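Local structure of oxygen-independent coproporphyrinogen III oxidase (1OLT) at residues Leu210-Leu214 and Val239-Ala243. The protein catalyses the anaerobic, S-adenosylmethionine-dependent oxidative decarboxylation of two propionate groups of coproporphyrinogen III to the vinyl groups of protoporphyrinogen IX in heme biosynthesis. Sequence-based numbering, arbitrary orientation.
Sequences LIYGL and VFNYA. With SAM (S-adenosylmethionine), chain C.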
loop_
_atom_site.group_PDB
_atom_site.type_symbol
_atom_site.label_atom_id
_atom_site.label_comp_id
_atom_site.label_asym_id
_atom_site.label_seq_id
_atom_site.Cartn_x
_atom_site.Cartn_y
_atom_site.Cartn_z
ATOM N N LEU A 210 -0.840 4.270 -11.702
ATOM C CA LEU A 210 -0.650 3.853 -13.039
ATOM C C LEU A 210 -0.178 2.390 -13.014
ATOM O O LEU A 210 0.410 1.936 -12.024
ATOM C CB LEU A 210 0.357 4.708 -13.794
ATOM C CG LEU A 210 0.044 6.190 -13.920
ATOM C CD1 LEU A 210 1.276 6.976 -14.500
ATOM C CD2 LEU A 210 -1.138 6.328 -14.787
ATOM N N ILE A 211 -0.470 1.661 -14.087
ATOM C CA ILE A 211 0.065 0.302 -14.269
ATOM C C ILE A 211 0.762 0.165 -15.606
ATOM O O ILE A 211 0.228 0.576 -16.659
ATOM C CB ILE A 211 -1.025 -0.767 -14.165
ATOM C CG1 ILE A 211 -1.840 -0.630 -12.889
ATOM C CG2 ILE A 211 -0.438 -2.153 -14.315
ATOM C CD1 ILE A 211 -3.110 -1.559 -12.890
ATOM N N TYR A 212 1.979 -0.409 -15.574
ATOM C CA TYR A 212 2.728 -0.734 -16.808
ATOM C C TYR A 212 2.786 -2.255 -16.970
ATOM O O TYR A 212 2.831 -2.998 -15.997
ATOM C CB TYR A 212 4.121 -0.063 -16.864
ATOM C CG TYR A 212 5.176 -0.656 -15.975
ATOM C CD1 TYR A 212 5.268 -0.292 -14.674
ATOM C CD2 TYR A 212 6.075 -1.602 -16.467
ATOM C CE1 TYR A 212 6.211 -0.819 -13.860
ATOM C CE2 TYR A 212 7.062 -2.138 -15.641
ATOM C CZ TYR A 212 7.076 -1.763 -14.335
ATOM O OH TYR A 212 8.014 -2.270 -13.494
ATOM N N GLY A 213 2.739 -2.712 -18.195
ATOM C CA GLY A 213 2.593 -4.152 -18.502
ATOM C C GLY A 213 1.183 -4.616 -18.905
ATOM O O GLY A 213 0.923 -5.792 -19.048
ATOM N N LEU A 214 0.262 -3.674 -19.048
ATOM C CA LEU A 214 -1.097 -3.972 -19.483
ATOM C C LEU A 214 -1.110 -4.283 -20.964
ATOM O O LEU A 214 -0.205 -3.872 -21.676
ATOM C CB LEU A 214 -1.997 -2.776 -19.179
ATOM C CG LEU A 214 -2.289 -2.444 -17.740
ATOM C CD1 LEU A 214 -3.136 -1.215 -17.590
ATOM C CD2 LEU A 214 -2.969 -3.601 -16.946
ATOM N N VAL A 239 3.382 3.612 -9.710
ATOM C CA VAL A 239 3.463 2.999 -11.033
ATOM C C VAL A 239 3.773 1.508 -10.822
ATOM O O VAL A 239 4.917 1.133 -10.546
ATOM C CB VAL A 239 4.522 3.667 -11.824
ATOM C CG1 VAL A 239 4.506 3.157 -13.307
ATOM C CG2 VAL A 239 4.296 5.179 -11.819
ATOM N N PHE A 240 2.732 0.689 -10.862
ATOM C CA PHE A 240 2.829 -0.737 -10.553
ATOM C C PHE A 240 3.116 -1.539 -11.769
ATOM O O PHE A 240 2.614 -1.271 -12.873
ATOM C CB PHE A 240 1.493 -1.217 -9.954
ATOM C CG PHE A 240 1.095 -0.452 -8.725
ATOM C CD1 PHE A 240 1.870 -0.529 -7.576
ATOM C CD2 PHE A 240 -0.031 0.325 -8.704
ATOM C CE1 PHE A 240 1.510 0.149 -6.396
ATOM C CE2 PHE A 240 -0.419 1.015 -7.513
ATOM C CZ PHE A 240 0.372 0.936 -6.374
ATOM N N ASN A 241 3.927 -2.527 -11.595
ATOM C CA ASN A 241 4.161 -3.528 -12.617
ATOM C C ASN A 241 2.914 -4.477 -12.645
ATOM O O ASN A 241 2.497 -4.981 -11.607
ATOM C CB ASN A 241 5.413 -4.351 -12.265
ATOM C CG ASN A 241 5.680 -5.455 -13.284
ATOM O OD1 ASN A 241 5.639 -5.229 -14.470
ATOM N ND2 ASN A 241 5.907 -6.613 -12.824
ATOM N N TYR A 242 2.348 -4.733 -13.815
ATOM C CA TYR A 242 1.123 -5.565 -13.859
ATOM C C TYR A 242 1.442 -6.970 -13.383
ATOM O O TYR A 242 2.250 -7.650 -13.957
ATOM C CB TYR A 242 0.525 -5.566 -15.272
ATOM C CG TYR A 242 -0.645 -6.493 -15.440
ATOM C CD1 TYR A 242 -1.686 -6.505 -14.525
ATOM C CD2 TYR A 242 -0.672 -7.395 -16.482
ATOM C CE1 TYR A 242 -2.762 -7.376 -14.699
ATOM C CE2 TYR A 242 -1.684 -8.292 -16.623
ATOM C CZ TYR A 242 -2.757 -8.253 -15.741
ATOM O OH TYR A 242 -3.745 -9.181 -15.890
ATOM N N ALA A 243 0.738 -7.425 -12.362
ATOM C CA ALA A 243 0.864 -8.817 -11.917
ATOM C C ALA A 243 -0.281 -9.643 -12.521
ATOM O O ALA A 243 -1.471 -9.420 -12.189
ATOM C CB ALA A 243 0.767 -8.887 -10.410
HETATM N N SAM C . -10.913 1.211 -6.748
HETATM C CA SAM C . -10.227 2.456 -7.066
HETATM C C SAM C . -9.751 2.558 -8.521
HETATM O O SAM C . -9.630 1.486 -9.210
HETATM O OXT SAM C . -9.593 3.691 -8.926
HETATM C CB SAM C . -8.998 2.516 -6.138
HETATM C CG SAM C . -7.689 1.876 -6.515
HETATM S SD SAM C . -7.649 0.103 -6.486
HETATM C CE SAM C . -8.226 -0.349 -4.845
HETATM C "C5'" SAM C . -5.858 -0.209 -6.027
HETATM C "C4'" SAM C . -4.765 -0.229 -7.154
HETATM O "O4'" SAM C . -4.176 -1.506 -7.366
HETATM C "C3'" SAM C . -5.301 0.116 -8.523
HETATM O "O3'" SAM C . -5.602 1.506 -8.693
HETATM C "C2'" SAM C . -4.242 -0.458 -9.472
HETATM O "O2'" SAM C . -3.282 0.537 -9.829
HETATM C "C1'" SAM C . -3.559 -1.512 -8.635
HETATM N N9 SAM C . -3.679 -2.853 -9.169
HETATM C C8 SAM C . -4.815 -3.619 -9.105
HETATM N N7 SAM C . -4.571 -4.802 -9.660
HETATM C C5 SAM C . -3.261 -4.806 -10.066
HETATM C C6 SAM C . -2.457 -5.770 -10.698
HETATM N N6 SAM C . -2.900 -6.985 -11.022
HETATM N N1 SAM C . -1.160 -5.442 -10.972
HETATM C C2 SAM C . -0.665 -4.176 -10.637
HETATM N N3 SAM C . -1.431 -3.247 -10.021
HETATM C C4 SAM C . -2.714 -3.567 -9.754
#
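With CG set between its backbone N and carbonyl carbon (chi1 74°), Tyr-212 lays its ring across the neighbouring strand, over Asn-241; Tyr-242, its CG trans to the backbone N (chi1 174°), carries its ring against Gly-213 and Leu-214. Asn-241 CA sits over one face of the Tyr-212 ring, 4.0 Å from the centroid in a CH-pi contact, while Val-239 CG1 meets Tyr-212 CD1 at 3.8 Å. The Asn-241 amide has its plane turned 40° from that ring, and its OD1 accepts a hydrogen bond from Lys-266 NZ. Helices 219-232 and 263-279 also pack on Tyr-212; an alanine here would probably leave Asn-241 CA and Val-239 CG1 facing a gap between strand and helices.

Strands 207-212 and 236-241 run parallel, Leu-210 O accepting from Phe-240 N and Phe-240 O from Tyr-212 N. A third bond, Tyr-242 N to Tyr-212 O (2.8 Å), continues the pairing one residue past the end of strand 236-241. Leu-214 CD2 then covers one face of the Tyr-242 ring, 4.2 Å from its centroid, and Ile-211 CG2 touches Tyr-242 CB at 3.7 Å. The Tyr-242 hydroxyl is paired with His-244.

On the sheet face bearing Ile-211 and Phe-240 lies S-adenosylmethionine. Ile-211 CD1 comes to 3.7 Å from SAM N3, and the ribose O2' meets the Phe-240 ring at its edge, near CD2. Beyond, the backbone of Ala-243 reads the adenine: its N donates to SAM N1 almost straight, and its O accepts a hydrogen bond from SAM N6 (3.1 Å). Asp-209 and Gln-172 add further bonds to the same ligand. Strand 207-212, helix 219-232 and strand 236-241 form a beta-alpha-beta unit of the radical SAM core, a partial TIM-barrel-like fold whose strand ends hold the second S-adenosylmethionine site.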